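DNA ligase (Archaeoglobus fulgidus, PDB 3GDE) is an ATP-dependent DNA ligase that probably seals nicks in double-stranded DNA during replication, recombination and repair, using magnesium as cofactor. Local coordinates at residues L281-E286 and L317-R322; A304-K309 and K332-A337; L430-G435 and V495-K500; S448-C453 and L461-R466. One frame throughout, in Å; residues are numbered along the deposited sequence.

Contact 1. Residues L281-E286 and L317-R322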
# COMPACT_ATOMS: atom_id res chain seq x y z
N LEU A 281 -8.46 5.14 -16.78
CA LEU A 281 -9.39 4.22 -17.42
C LEU A 281 -10.66 4.87 -18.00
O LEU A 281 -11.77 4.43 -17.69
CB LEU A 281 -9.77 3.07 -16.46
CG LEU A 281 -8.68 2.31 -15.69
CD1 LEU A 281 -9.30 1.23 -14.82
CD2 LEU A 281 -7.60 1.72 -16.61
N PRO A 282 -10.50 5.89 -18.88
CA PRO A 282 -11.71 6.47 -19.49
C PRO A 282 -12.56 5.45 -20.24
O PRO A 282 -13.80 5.53 -20.20
CB PRO A 282 -11.14 7.53 -20.45
CG PRO A 282 -9.71 7.16 -20.65
CD PRO A 282 -9.28 6.56 -19.35
N ASP A 283 -11.90 4.49 -20.90
CA ASP A 283 -12.61 3.45 -21.64
C ASP A 283 -13.52 2.59 -20.76
O ASP A 283 -14.69 2.37 -21.10
CB ASP A 283 -11.63 2.57 -22.44
CG ASP A 283 -10.48 2.01 -21.59
OD1 ASP A 283 -9.93 0.96 -21.99
OD2 ASP A 283 -10.12 2.60 -20.56
N ILE A 284 -12.99 2.13 -19.63
CA ILE A 284 -13.77 1.33 -18.68
C ILE A 284 -14.82 2.19 -17.98
O ILE A 284 -15.97 1.77 -17.82
CB ILE A 284 -12.85 0.56 -17.67
CG1 ILE A 284 -11.98 -0.48 -18.40
CG2 ILE A 284 -13.66 -0.09 -16.55
CD1 ILE A 284 -12.75 -1.52 -19.26
N VAL A 285 -14.44 3.40 -17.58
CA VAL A 285 -15.37 4.37 -16.98
C VAL A 285 -16.64 4.56 -17.84
O VAL A 285 -17.76 4.42 -17.33
CB VAL A 285 -14.66 5.73 -16.66
CG1 VAL A 285 -15.65 6.85 -16.37
CG2 VAL A 285 -13.71 5.56 -15.49
N GLU A 286 -16.46 4.85 -19.13
CA GLU A 286 -17.59 5.03 -20.05
C GLU A 286 -18.47 3.79 -20.16
O GLU A 286 -19.70 3.91 -20.15
CB GLU A 286 -17.14 5.49 -21.44
CG GLU A 286 -16.74 6.95 -21.53
CD GLU A 286 -17.87 7.93 -21.18
OE1 GLU A 286 -17.54 9.08 -20.79
OE2 GLU A 286 -19.07 7.59 -21.29
N LEU A 317 -1.37 -2.96 -15.80
CA LEU A 317 -0.58 -2.10 -14.92
C LEU A 317 0.00 -0.90 -15.67
O LEU A 317 0.05 0.19 -15.12
CB LEU A 317 0.53 -2.90 -14.20
CG LEU A 317 0.10 -3.98 -13.19
CD1 LEU A 317 1.33 -4.66 -12.57
CD2 LEU A 317 -0.85 -3.45 -12.09
N ARG A 318 0.43 -1.11 -16.92
CA ARG A 318 0.88 -0.01 -17.79
C ARG A 318 -0.19 1.05 -18.02
O ARG A 318 0.11 2.24 -18.00
CB ARG A 318 1.36 -0.52 -19.15
CG ARG A 318 2.76 -1.08 -19.13
CD ARG A 318 3.45 -0.88 -20.47
NE ARG A 318 4.33 -2.00 -20.77
CZ ARG A 318 3.97 -3.06 -21.50
NH1 ARG A 318 2.75 -3.14 -22.02
NH2 ARG A 318 4.84 -4.04 -21.72
N ARG A 319 -1.42 0.61 -18.26
CA ARG A 319 -2.57 1.50 -18.35
C ARG A 319 -2.71 2.30 -17.06
O ARG A 319 -2.88 3.51 -17.10
CB ARG A 319 -3.87 0.72 -18.62
CG ARG A 319 -4.00 0.10 -20.02
CD ARG A 319 -4.27 1.14 -21.11
NE ARG A 319 -5.30 2.09 -20.71
CZ ARG A 319 -6.58 2.01 -21.03
NH1 ARG A 319 -7.03 1.04 -21.81
NH2 ARG A 319 -7.43 2.93 -20.59
N PHE A 320 -2.64 1.60 -15.92
CA PHE A 320 -2.69 2.22 -14.59
C PHE A 320 -1.61 3.29 -14.40
O PHE A 320 -1.87 4.31 -13.77
CB PHE A 320 -2.57 1.16 -13.48
CG PHE A 320 -3.81 0.32 -13.27
CD1 PHE A 320 -3.89 -0.56 -12.20
CD2 PHE A 320 -4.90 0.40 -14.14
CE1 PHE A 320 -5.01 -1.34 -11.99
CE2 PHE A 320 -6.04 -0.38 -13.95
CZ PHE A 320 -6.09 -1.26 -12.87
N ARG A 321 -0.41 3.04 -14.93
CA ARG A 321 0.67 4.03 -14.92
C ARG A 321 0.33 5.27 -15.75
O ARG A 321 0.46 6.39 -15.25
CB ARG A 321 2.00 3.44 -15.39
CG ARG A 321 2.68 2.55 -14.37
CD ARG A 321 4.11 2.19 -14.78
NE ARG A 321 5.08 3.28 -14.60
CZ ARG A 321 5.14 4.13 -13.57
NH1 ARG A 321 4.27 4.06 -12.56
NH2 ARG A 321 6.08 5.07 -13.55
N ARG A 322 -0.10 5.04 -16.99
CA ARG A 322 -0.63 6.06 -17.93
C ARG A 322 0.08 6.08 -19.29
O ARG A 322 -0.18 6.93 -20.14
CB ARG A 322 -0.65 7.47 -17.33
CG ARG A 322 -1.95 7.84 -16.63
CD ARG A 322 -1.78 9.07 -15.76
NE ARG A 322 -0.95 10.10 -16.39
CZ ARG A 322 0.27 10.45 -15.99
NH1 ARG A 322 0.83 9.86 -14.94
NH2 ARG A 322 0.93 11.39 -16.65
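R319 and D283 meet tip to tip in a two-pronged salt bridge between two helices. The guanidinium approaches end-on and uses both terminal nitrogens, one for each carboxylate oxygen. R319 NH1 donates to D283 OD1 at 2.9 Å. R319 NH2 donates to D283 OD2 at 2.7 Å. Both oxygens lie close to the guanidinium plane, but the nitrogens come from above the carboxylate plane, and the two flat groups are turned 32° apart. The R319 chain bends at chi2 and chi3, and these bends fold it so that its tip meets the carboxylate.

The same two nitrogens have further acceptors. NH1 also bonds to the carbonyl O of I333, and NH2 to that of A280. Each terminal nitrogen is thus gripped by one carboxylate oxygen and one backbone oxygen. Four bonds fix the rotation of the group. The pair is buried, so these partners satisfy charges that would be costly to leave alone; the carboxylate probably stays ionised beside the arginine.

Next to the salt bridge the contact is apolar. L281, at the N-cap position of helix 282-291, puts CD2 at the edge of the F320 ring, 3.7 Å from F320 CE2. L281 CD1 reaches F320 CE2 at the same distance.

The contact lies in the adenylation domain. F320 is near R257 and R272, two predicted ATP-binding residues. L281, D283 and R319 all touch L335 of strand 335-342. F320 packs on S271 of strand 268-271, and helix 327-332 covers P282, D283 and R319 through V330.

Contact 2. Residues A304-K309 and K332-A337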
# COMPACT_ATOMS: atom_id res chain seq x y z
N ALA A 304 -6.46 -7.14 -19.88
CA ALA A 304 -6.04 -6.58 -21.15
C ALA A 304 -6.36 -7.58 -22.25
O ALA A 304 -6.06 -8.76 -22.12
CB ALA A 304 -4.56 -6.24 -21.13
N VAL A 305 -7.00 -7.11 -23.32
CA VAL A 305 -7.30 -7.95 -24.49
C VAL A 305 -6.79 -7.28 -25.78
O VAL A 305 -6.66 -6.06 -25.85
CB VAL A 305 -8.81 -8.29 -24.61
CG1 VAL A 305 -9.29 -9.07 -23.39
CG2 VAL A 305 -9.65 -7.04 -24.80
N LYS A 306 -6.48 -8.09 -26.78
CA LYS A 306 -5.98 -7.56 -28.05
C LYS A 306 -6.35 -8.50 -29.21
O LYS A 306 -5.98 -9.68 -29.21
CB LYS A 306 -4.46 -7.31 -27.98
CG LYS A 306 -3.88 -6.50 -29.15
CD LYS A 306 -4.20 -5.01 -29.07
CE LYS A 306 -3.21 -4.20 -29.90
NZ LYS A 306 -3.57 -2.74 -30.01
N GLU A 307 -7.09 -7.95 -30.17
CA GLU A 307 -7.67 -8.71 -31.29
C GLU A 307 -8.30 -10.02 -30.80
O GLU A 307 -8.01 -11.10 -31.32
CB GLU A 307 -6.62 -8.98 -32.39
CG GLU A 307 -5.70 -7.81 -32.75
CD GLU A 307 -6.33 -6.79 -33.70
OE1 GLU A 307 -6.00 -5.59 -33.58
OE2 GLU A 307 -7.14 -7.19 -34.58
N GLY A 308 -9.13 -9.91 -29.77
CA GLY A 308 -9.88 -11.06 -29.24
C GLY A 308 -9.15 -12.01 -28.30
O GLY A 308 -9.78 -12.92 -27.75
N LYS A 309 -7.85 -11.82 -28.12
CA LYS A 309 -7.09 -12.72 -27.23
C LYS A 309 -6.49 -12.03 -25.99
O LYS A 309 -6.03 -10.89 -26.07
CB LYS A 309 -6.05 -13.54 -28.02
CG LYS A 309 -4.79 -12.80 -28.44
CD LYS A 309 -3.75 -13.75 -29.07
CE LYS A 309 -3.26 -14.86 -28.11
NZ LYS A 309 -1.96 -15.49 -28.52
N LYS A 332 -3.41 1.28 -27.79
CA LYS A 332 -2.38 0.24 -27.61
C LYS A 332 -2.91 -0.94 -26.80
O LYS A 332 -2.81 -2.10 -27.22
CB LYS A 332 -1.13 0.81 -26.92
CG LYS A 332 0.06 1.09 -27.84
CD LYS A 332 0.71 -0.20 -28.38
CE LYS A 332 1.75 -0.80 -27.43
NZ LYS A 332 3.05 -0.07 -27.45
N ILE A 333 -3.48 -0.64 -25.63
CA ILE A 333 -3.89 -1.65 -24.66
C ILE A 333 -5.39 -1.52 -24.36
O ILE A 333 -5.77 -0.81 -23.43
CB ILE A 333 -3.06 -1.53 -23.33
CG1 ILE A 333 -1.57 -1.34 -23.62
CG2 ILE A 333 -3.31 -2.72 -22.42
CD1 ILE A 333 -0.75 -0.85 -22.43
N PRO A 334 -6.24 -2.17 -25.19
CA PRO A 334 -7.66 -2.29 -24.88
C PRO A 334 -7.92 -3.10 -23.60
O PRO A 334 -7.10 -3.94 -23.22
CB PRO A 334 -8.22 -3.04 -26.10
CG PRO A 334 -7.24 -2.75 -27.20
CD PRO A 334 -5.91 -2.78 -26.49
N LEU A 335 -9.05 -2.83 -22.95
CA LEU A 335 -9.39 -3.50 -21.71
C LEU A 335 -10.83 -3.96 -21.67
O LEU A 335 -11.69 -3.42 -22.37
CB LEU A 335 -9.15 -2.57 -20.51
CG LEU A 335 -7.78 -1.94 -20.29
CD1 LEU A 335 -7.88 -0.86 -19.21
CD2 LEU A 335 -6.73 -2.97 -19.92
N GLU A 336 -11.10 -4.98 -20.85
CA GLU A 336 -12.46 -5.30 -20.44
C GLU A 336 -12.51 -5.64 -18.96
O GLU A 336 -11.49 -5.97 -18.36
CB GLU A 336 -13.08 -6.39 -21.31
CG GLU A 336 -12.23 -7.61 -21.51
CD GLU A 336 -12.77 -8.49 -22.61
OE1 GLU A 336 -13.18 -9.62 -22.32
OE2 GLU A 336 -12.78 -8.03 -23.77
N ALA A 337 -13.71 -5.52 -18.39
CA ALA A 337 -13.90 -5.71 -16.95
C ALA A 337 -14.86 -6.86 -16.70
O ALA A 337 -15.89 -6.98 -17.37
CB ALA A 337 -14.42 -4.43 -16.30
O HOH W 1 -4.91 -5.01 -24.20
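V305 and P334 bury the most surface here, and K306 adds a polar grip. V305 N donates to P334 O at 3.2 Å, from above the carbonyl plane. The carbonyl oxygens of V305 and P334 are two acceptors lying 3.4 Å apart. Water 1 joins them, donating at 2.6 Å to V305 O and at 2.6 Å to P334 O. P334 CB, CG and CD all lie near the same V305 oxygen, with P334 CB 3.4 Å from V305 O.

The V305 side chain crosses that of E336 at about a right angle. Its two methyls meet the carboxylate end, V305 CG2 coming to 3.4 Å from E336 OE2. K306 reaches K332 instead. Its CG is anti to the backbone N (chi1 -168°), and a bend at chi2 turns the chain there. K306 CD passes P334 CD at 3.8 Å, and K306 NZ donates to K332 O at 3.0 Å, the end of helix 327-332.

A304 and L335 form an antiparallel, non-hydrogen-bonded pair between strands 296-306 and 335-342 of the adenylation domain. A type I' turn from K306 to K309 leads into strand 309-311. Helix 313-321 covers A304 through H315 and V316, and helix 282-291 touches L335.

Contact 3. Residues L430-G435 and V495-K500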
# COMPACT_ATOMS: atom_id res chain seq x y z
N LEU A 430 8.28 -7.63 -2.55
CA LEU A 430 9.19 -7.45 -1.44
C LEU A 430 9.91 -6.12 -1.56
O LEU A 430 10.21 -5.66 -2.66
CB LEU A 430 10.18 -8.63 -1.36
CG LEU A 430 9.58 -10.04 -1.21
CD1 LEU A 430 10.58 -11.15 -1.54
CD2 LEU A 430 8.95 -10.27 0.19
N VAL A 431 10.18 -5.49 -0.42
CA VAL A 431 10.85 -4.19 -0.40
C VAL A 431 12.35 -4.38 -0.68
O VAL A 431 12.96 -5.30 -0.16
CB VAL A 431 10.66 -3.45 0.97
CG1 VAL A 431 11.26 -2.03 0.92
CG2 VAL A 431 9.18 -3.38 1.32
N VAL A 432 12.91 -3.50 -1.50
CA VAL A 432 14.36 -3.47 -1.70
C VAL A 432 15.02 -2.65 -0.60
O VAL A 432 14.97 -1.41 -0.59
CB VAL A 432 14.72 -2.90 -3.07
CG1 VAL A 432 16.23 -3.10 -3.34
CG2 VAL A 432 13.90 -3.56 -4.14
N VAL A 433 15.63 -3.35 0.35
CA VAL A 433 16.24 -2.71 1.52
C VAL A 433 17.76 -2.53 1.39
O VAL A 433 18.38 -1.81 2.17
CB VAL A 433 15.87 -3.45 2.83
CG1 VAL A 433 14.37 -3.35 3.09
CG2 VAL A 433 16.33 -4.92 2.81
N GLY A 434 18.35 -3.19 0.40
CA GLY A 434 19.80 -3.12 0.21
C GLY A 434 20.28 -3.63 -1.14
O GLY A 434 19.47 -3.98 -2.01
N GLY A 435 21.59 -3.67 -1.31
CA GLY A 435 22.17 -4.05 -2.59
C GLY A 435 23.67 -4.25 -2.57
O GLY A 435 24.32 -4.11 -1.54
N VAL A 495 25.48 -1.80 0.08
CA VAL A 495 24.73 -0.57 0.36
C VAL A 495 23.37 -0.89 1.01
O VAL A 495 22.81 -1.98 0.81
CB VAL A 495 24.54 0.38 -0.89
CG1 VAL A 495 25.87 0.92 -1.38
CG2 VAL A 495 23.78 -0.30 -2.02
N GLU A 496 22.87 0.05 1.80
CA GLU A 496 21.52 -0.02 2.34
C GLU A 496 20.72 1.14 1.77
O GLU A 496 21.27 2.22 1.52
CB GLU A 496 21.53 -0.03 3.87
CG GLU A 496 22.23 -1.27 4.47
CD GLU A 496 22.40 -1.22 6.00
OE1 GLU A 496 23.01 -2.17 6.56
OE2 GLU A 496 21.91 -0.26 6.64
N PHE A 497 19.43 0.91 1.55
CA PHE A 497 18.53 1.93 1.02
C PHE A 497 17.45 2.35 2.01
O PHE A 497 17.05 1.56 2.87
CB PHE A 497 17.82 1.44 -0.25
CG PHE A 497 18.74 0.92 -1.30
CD1 PHE A 497 18.72 -0.42 -1.64
CD2 PHE A 497 19.64 1.77 -1.93
CE1 PHE A 497 19.58 -0.91 -2.61
CE2 PHE A 497 20.51 1.28 -2.89
CZ PHE A 497 20.48 -0.05 -3.23
N ILE A 498 17.01 3.59 1.87
CA ILE A 498 15.70 4.04 2.36
C ILE A 498 14.64 3.16 1.70
O ILE A 498 14.56 3.12 0.48
CB ILE A 498 15.43 5.52 1.97
CG1 ILE A 498 16.40 6.47 2.67
CG2 ILE A 498 13.97 5.91 2.25
CD1 ILE A 498 16.64 7.75 1.91
N PRO A 499 13.86 2.41 2.51
CA PRO A 499 12.81 1.56 1.94
C PRO A 499 11.80 2.37 1.12
O PRO A 499 11.27 3.37 1.60
CB PRO A 499 12.14 0.94 3.18
CG PRO A 499 12.65 1.73 4.36
CD PRO A 499 13.97 2.30 3.97
N LYS A 500 11.58 1.96 -0.13
CA LYS A 500 10.86 2.77 -1.09
C LYS A 500 10.28 1.90 -2.22
O LYS A 500 9.08 1.88 -2.48
CB LYS A 500 11.81 3.82 -1.68
CG LYS A 500 11.23 5.20 -1.88
CD LYS A 500 10.77 5.42 -3.29
CE LYS A 500 11.04 6.85 -3.72
NZ LYS A 500 9.98 7.36 -4.62
O HOH W 2 13.88 0.82 -1.79
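F497 and G434 meet where two antiparallel strands of the OB-fold domain pair. Segments 430-435 and 495-497 run antiparallel, at 156°. G434 and E496 form a non-hydrogen-bonded pair, G435 and V495 a hydrogen-bonded one. F497 N donates to V433 O almost straight, at 3.0 Å and 178°. G435 N and V495 N each donate to the other residue's carbonyl O.

F497 has the largest share of the buried surface. Its CG is anti to the carbonyl carbon, beside the backbone N (chi1 -53°), and from there the ring lies next to the backbone of the two glycines. Its rim atom F497 CE1 is 3.1 Å from G434 O, which sits at the ring edge near its plane. F497 CE1 is also 3.7 Å from G435 N, an approach that a glycine without CB permits. Elsewhere the ring stacks with F483 of helix 473-483.

V432 lies side by side with F497 and points the same way. V432 CG1, anti to its own backbone N, comes to 4.0 Å from F497 CD1. V431 has the same rotamer but meets a different partner: V431 CG1 touches P499 CB at 3.8 Å, with the side chain and the proline ring crossing obliquely. V495 CG2 lies near G435 O.

Past F497 the backbones are bridged by water. Water 2 donates to V432 O at 2.8 Å and to I498 O at 3.3 Å.

Contact 4. Residues S448-C453 and L461-R466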
# COMPACT_ATOMS: atom_id res chain seq x y z
N SER A 448 22.98 -6.84 -7.36
CA SER A 448 22.32 -7.71 -6.39
C SER A 448 21.48 -6.88 -5.41
O SER A 448 21.87 -5.77 -5.06
CB SER A 448 23.41 -8.44 -5.62
OG SER A 448 22.87 -9.45 -4.84
N PHE A 449 20.34 -7.43 -4.96
CA PHE A 449 19.35 -6.66 -4.17
C PHE A 449 18.81 -7.44 -2.97
O PHE A 449 18.40 -8.58 -3.11
CB PHE A 449 18.17 -6.20 -5.05
CG PHE A 449 18.60 -5.45 -6.28
CD1 PHE A 449 18.84 -6.12 -7.47
CD2 PHE A 449 18.78 -4.07 -6.24
CE1 PHE A 449 19.25 -5.43 -8.62
CE2 PHE A 449 19.19 -3.36 -7.39
CZ PHE A 449 19.42 -4.04 -8.58
N GLU A 450 18.83 -6.81 -1.81
CA GLU A 450 18.31 -7.41 -0.57
C GLU A 450 16.82 -7.16 -0.47
O GLU A 450 16.36 -6.04 -0.74
CB GLU A 450 19.01 -6.80 0.65
CG GLU A 450 20.50 -7.04 0.71
CD GLU A 450 20.83 -8.51 0.86
OE1 GLU A 450 21.59 -9.04 0.02
OE2 GLU A 450 20.32 -9.14 1.81
N LEU A 451 16.07 -8.19 -0.08
CA LEU A 451 14.60 -8.15 -0.15
C LEU A 451 13.96 -8.42 1.20
O LEU A 451 14.40 -9.30 1.95
CB LEU A 451 14.07 -9.16 -1.18
CG LEU A 451 14.63 -9.15 -2.60
CD1 LEU A 451 14.19 -10.41 -3.32
CD2 LEU A 451 14.22 -7.91 -3.38
N ALA A 452 12.91 -7.66 1.51
CA ALA A 452 12.27 -7.77 2.81
C ALA A 452 10.76 -7.78 2.72
O ALA A 452 10.18 -7.11 1.87
CB ALA A 452 12.74 -6.64 3.74
N CYS A 453 10.15 -8.57 3.59
CA CYS A 453 8.70 -8.56 3.76
C CYS A 453 8.34 -7.64 4.94
O CYS A 453 9.21 -7.20 5.68
CB CYS A 453 8.17 -9.99 3.97
SG CYS A 453 8.56 -10.74 5.56
N LEU A 461 10.69 -4.01 8.51
CA LEU A 461 10.98 -4.84 7.33
C LEU A 461 11.88 -5.99 7.74
O LEU A 461 12.96 -5.78 8.29
CB LEU A 461 11.65 -4.03 6.22
CG LEU A 461 10.88 -3.23 5.17
CD1 LEU A 461 9.38 -3.58 5.11
CD2 LEU A 461 11.05 -1.76 5.40
N LEU A 462 11.42 -7.21 7.47
CA LEU A 462 12.17 -8.41 7.82
C LEU A 462 12.76 -9.04 6.55
O LEU A 462 12.03 -9.42 5.63
CB LEU A 462 11.29 -9.41 8.58
CG LEU A 462 10.43 -8.89 9.75
CD1 LEU A 462 9.58 -10.00 10.36
CD2 LEU A 462 11.28 -8.25 10.82
N LYS A 463 14.10 -9.12 6.52
CA LYS A 463 14.82 -9.70 5.38
C LYS A 463 14.40 -11.12 5.10
O LYS A 463 14.13 -11.90 6.01
CB LYS A 463 16.34 -9.65 5.59
CG LYS A 463 16.97 -8.35 5.15
CD LYS A 463 18.40 -8.59 4.66
CE LYS A 463 19.17 -7.29 4.57
NZ LYS A 463 20.56 -7.50 4.07
N VAL A 464 14.36 -11.46 3.82
CA VAL A 464 13.78 -12.71 3.38
C VAL A 464 14.62 -13.34 2.26
O VAL A 464 14.48 -14.52 1.94
CB VAL A 464 12.28 -12.46 3.04
CG1 VAL A 464 11.94 -12.80 1.61
CG2 VAL A 464 11.39 -13.15 4.04
N GLY A 465 15.52 -12.57 1.68
CA GLY A 465 16.40 -13.10 0.65
C GLY A 465 17.17 -12.06 -0.12
O GLY A 465 17.19 -10.88 0.23
N ARG A 466 17.81 -12.53 -1.19
CA ARG A 466 18.64 -11.71 -2.06
C ARG A 466 18.52 -12.19 -3.50
O ARG A 466 18.56 -13.39 -3.76
CB ARG A 466 20.09 -11.78 -1.60
CG ARG A 466 20.94 -10.74 -2.25
CD ARG A 466 21.94 -11.35 -3.16
NE ARG A 466 23.18 -11.68 -2.45
CZ ARG A 466 24.24 -12.22 -3.03
NH1 ARG A 466 24.22 -12.51 -4.33
NH2 ARG A 466 25.33 -12.48 -2.30
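L451 faces both V464 and G465 in a classic beta bulge within the hairpin of strands 446-454 and 461-467, part of the OB-fold domain. L451 N donates to G465 O. In return L451 O takes V464 N at 2.9 Å, in the carbonyl plane, and G465 N weakly at 3.5 Å. Beyond the bulge the register has shifted by one, and C453 and L462 exchange two backbone bonds.

Packing is tight along this end. A452 CB lies 3.8 Å from L461 CB. C453 has SG between its backbone N and carbonyl carbon (chi1 72°), and SG meets V464 CG2 at 4.0 Å. Helix 542-550 covers C453 and L462, while L451 packs on F503 and V505 of strand 502-506.

The looser side is charged and holds E450, K463 and the exposed R466. The E450 chain bends at chi2 and crosses both basic chains. K463 NZ donates to E450 OE2 at 2.8 Å, coming from above the carboxylate plane. The second arm of this salt-bridge network is slack: R466 NE is 3.9 Å from E450 OE1, a long ion pair, and the guanidinium and carboxylate planes are 68° apart.

Contacts 1 and 2 share the adenylation domain and touch each other, with R319 of the first and L335 of the second both reaching across. Contacts 3 and 4 share one OB-fold sheet. Strands 428-437 and 446-454 are neighbours in it, and P499 meets L461 across the two contacts. The centres of contacts 1 and 3 are about 30 Å apart. Contacts 1 and 3 are mostly buried; 2 and 4 are partly buried. Contact 1 joins helices through a buried ion pair. Contacts 2, 3 and 4 pair strands by backbone bonds, with water bridges in 2 and 3. The charged network of contact 4 lies toward solvent instead.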